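Local structure of uncharacterized protein TCIL3000_10_9440 (Trypanosoma congolense, 5KMX) at residues A[88-93]-A[188-193]. The protein is of unknown function but, as an insect stage surface antigen with a bilobed ectodomain, is a putative sensor on the parasite membrane. Numbering follows the deposited sequence.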
loop_
_atom_site.group_PDB
_atom_site.type_symbol
_atom_site.label_atom_id
_atom_site.label_comp_id
_atom_site.label_asym_id
_atom_site.label_seq_id
_atom_site.Cartn_x
_atom_site.Cartn_y
_atom_site.Cartn_z
ATOM N N ARG A 88 -6.791 -1.587 12.715
ATOM C CA ARG A 88 -8.082 -1.828 12.091
ATOM C C ARG A 88 -8.098 -1.173 10.716
ATOM O O ARG A 88 -7.698 -0.019 10.570
ATOM C CB ARG A 88 -9.210 -1.281 12.962
ATOM C CG ARG A 88 -10.532 -1.994 12.771
ATOM C CD ARG A 88 -11.518 -1.611 13.853
ATOM N NE ARG A 88 -12.193 -0.348 13.566
ATOM C CZ ARG A 88 -12.833 0.383 14.474
ATOM N NH1 ARG A 88 -12.876 -0.006 15.742
ATOM N NH2 ARG A 88 -13.425 1.515 14.115
ATOM N N THR A 89 -8.551 -1.921 9.714
ATOM C CA THR A 89 -8.585 -1.436 8.342
ATOM C C THR A 89 -9.916 -1.785 7.687
ATOM O O THR A 89 -10.396 -2.910 7.824
ATOM C CB THR A 89 -7.442 -2.038 7.503
ATOM O OG1 THR A 89 -6.191 -1.831 8.170
ATOM C CG2 THR A 89 -7.393 -1.398 6.123
ATOM N N PRO A 90 -10.523 -0.823 6.972
ATOM C CA PRO A 90 -11.747 -1.173 6.246
ATOM C C PRO A 90 -11.469 -2.122 5.087
ATOM O O PRO A 90 -10.486 -1.943 4.368
ATOM C CB PRO A 90 -12.260 0.180 5.742
ATOM C CG PRO A 90 -11.063 1.058 5.706
ATOM C CD PRO A 90 -10.194 0.607 6.840
ATOM N N LEU A 91 -12.325 -3.124 4.914
ATOM C CA LEU A 91 -12.171 -4.078 3.823
ATOM C C LEU A 91 -12.454 -3.416 2.484
ATOM O O LEU A 91 -11.920 -3.829 1.457
ATOM C CB LEU A 91 -13.101 -5.275 4.015
ATOM C CG LEU A 91 -12.790 -6.205 5.188
ATOM C CD1 LEU A 91 -13.919 -7.204 5.370
ATOM C CD2 LEU A 91 -11.468 -6.927 4.976
ATOM N N ARG A 92 -13.295 -2.385 2.507
ATOM C CA ARG A 92 -13.732 -1.706 1.294
ATOM C C ARG A 92 -13.472 -0.204 1.365
ATOM O O ARG A 92 -13.767 0.440 2.371
ATOM C CB ARG A 92 -15.223 -1.956 1.057
ATOM C CG ARG A 92 -15.721 -1.545 -0.318
ATOM C CD ARG A 92 -17.229 -1.365 -0.317
ATOM N NE ARG A 92 -17.617 -0.194 0.466
ATOM C CZ ARG A 92 -18.860 0.089 0.838
ATOM N NH1 ARG A 92 -19.862 -0.717 0.511
ATOM N NH2 ARG A 92 -19.100 1.182 1.550
ATOM N N VAL A 93 -12.914 0.341 0.288
ATOM C CA VAL A 93 -12.748 1.782 0.146
ATOM C C VAL A 93 -13.088 2.191 -1.285
ATOM O O VAL A 93 -13.323 1.337 -2.142
ATOM C CB VAL A 93 -11.312 2.237 0.491
ATOM C CG1 VAL A 93 -10.962 1.850 1.920
ATOM C CG2 VAL A 93 -10.306 1.649 -0.490
ATOM N N GLN A 188 -3.347 1.183 1.036
ATOM C CA GLN A 188 -3.019 -0.240 0.989
ATOM C C GLN A 188 -3.316 -0.836 -0.384
ATOM O O GLN A 188 -3.843 -0.158 -1.268
ATOM C CB GLN A 188 -3.797 -0.998 2.071
ATOM C CG GLN A 188 -3.760 -0.341 3.451
ATOM C CD GLN A 188 -2.364 -0.285 4.047
ATOM O OE1 GLN A 188 -1.435 -0.910 3.538
ATOM N NE2 GLN A 188 -2.213 0.465 5.135
ATOM N N GLY A 189 -2.968 -2.109 -0.557
ATOM C CA GLY A 189 -3.220 -2.808 -1.802
ATOM C C GLY A 189 -4.665 -3.255 -1.886
ATOM O O GLY A 189 -5.045 -4.258 -1.281
ATOM N N TYR A 190 -5.471 -2.501 -2.629
ATOM C CA TYR A 190 -6.885 -2.820 -2.812
ATOM C C TYR A 190 -7.147 -3.350 -4.221
ATOM O O TYR A 190 -6.586 -2.844 -5.192
ATOM C CB TYR A 190 -7.750 -1.586 -2.543
ATOM C CG TYR A 190 -7.939 -1.277 -1.075
ATOM C CD1 TYR A 190 -7.013 -0.516 -0.376
ATOM C CD2 TYR A 190 -9.048 -1.751 -0.387
ATOM C CE1 TYR A 190 -7.188 -0.236 0.969
ATOM C CE2 TYR A 190 -9.229 -1.476 0.952
ATOM C CZ TYR A 190 -8.298 -0.718 1.627
ATOM O OH TYR A 190 -8.477 -0.444 2.965
ATOM N N GLU A 191 -8.009 -4.361 -4.322
ATOM C CA GLU A 191 -8.316 -5.008 -5.598
ATOM C C GLU A 191 -9.793 -4.850 -5.975
ATOM O O GLU A 191 -10.646 -4.726 -5.095
ATOM C CB GLU A 191 -7.963 -6.496 -5.537
ATOM C CG GLU A 191 -6.470 -6.794 -5.508
ATOM C CD GLU A 191 -6.178 -8.271 -5.326
ATOM O OE1 GLU A 191 -5.081 -8.713 -5.724
ATOM O OE2 GLU A 191 -7.041 -8.990 -4.779
ATOM N N PRO A 192 -10.101 -4.854 -7.288
ATOM C CA PRO A 192 -11.502 -4.806 -7.731
ATOM C C PRO A 192 -12.331 -6.001 -7.254
ATOM O O PRO A 192 -13.542 -5.870 -7.080
ATOM C CB PRO A 192 -11.387 -4.804 -9.259
ATOM C CG PRO A 192 -10.044 -4.235 -9.534
ATOM C CD PRO A 192 -9.167 -4.714 -8.420
ATOM N N ARG A 193 -11.683 -7.148 -7.061
ATOM C CA ARG A 193 -12.352 -8.343 -6.555
ATOM C C ARG A 193 -11.729 -8.765 -5.226
ATOM O O ARG A 193 -10.531 -9.034 -5.148
ATOM C CB ARG A 193 -12.263 -9.484 -7.572
ATOM C CG ARG A 193 -13.188 -10.653 -7.265
ATOM C CD ARG A 193 -12.981 -11.815 -8.224
ATOM N NE ARG A 193 -13.937 -12.894 -7.982
ATOM C CZ ARG A 193 -13.793 -13.837 -7.054
ATOM N NH1 ARG A 193 -12.727 -13.848 -6.264
ATOM N NH2 ARG A 193 -14.722 -14.774 -6.912
#
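Y190 reaches from one strand to the broken middle of another, and its CA lies 8.0 Å from the CA of V93; no backbone-to-backbone hydrogen bond joins 88-93 and 188-193, and the Y190 side chain spans the gap. At the other end the CA atoms of T89 and Q188 stand 9.3 Å apart. Strand 85-100 is interrupted at L91, whose backbone leaves the extended conformation, and the carbonyls of P90 and L91 beside this break meet the tyrosine. The case illustrates how one long aromatic side chain can supply a donor to a backbone carbonyl beside a strand interruption. The phenol OH of Y190 donates to P90 O over 2.9 Å, approaching in the carbonyl plane at a C=O...O angle of 157°, while the acceptor in turn lies in the plane of the ring. L91 O also sits by that edge, 3.6 Å from CE2 of Y190. Over one face comes V93: its CG2 methyl stands 3.5 Å from the ring centroid and only 8° off the normal, a centred CH-pi contact. With chi1 at -59°, V93 holds CG2 between its backbone N and carbonyl carbon and turns CG1 to the hydroxyl end, 3.5 Å from Y190 OH. The T89 methyl CG2 comes equally close to that oxygen, so aliphatic groups pack around the buried hydroxyl while P90 O receives its proton. The two segments meet across strand 145-165, which pairs antiparallel with both: L91 and V93 bond through their backbones to L155 and V153, and G189 to A156. Y190 also packs on V153 and T89 on L158 of that strand, while the backbone bond from T89 to L73 ties the other edge of 85-100 to strand 72-79 in the same mixed sheet.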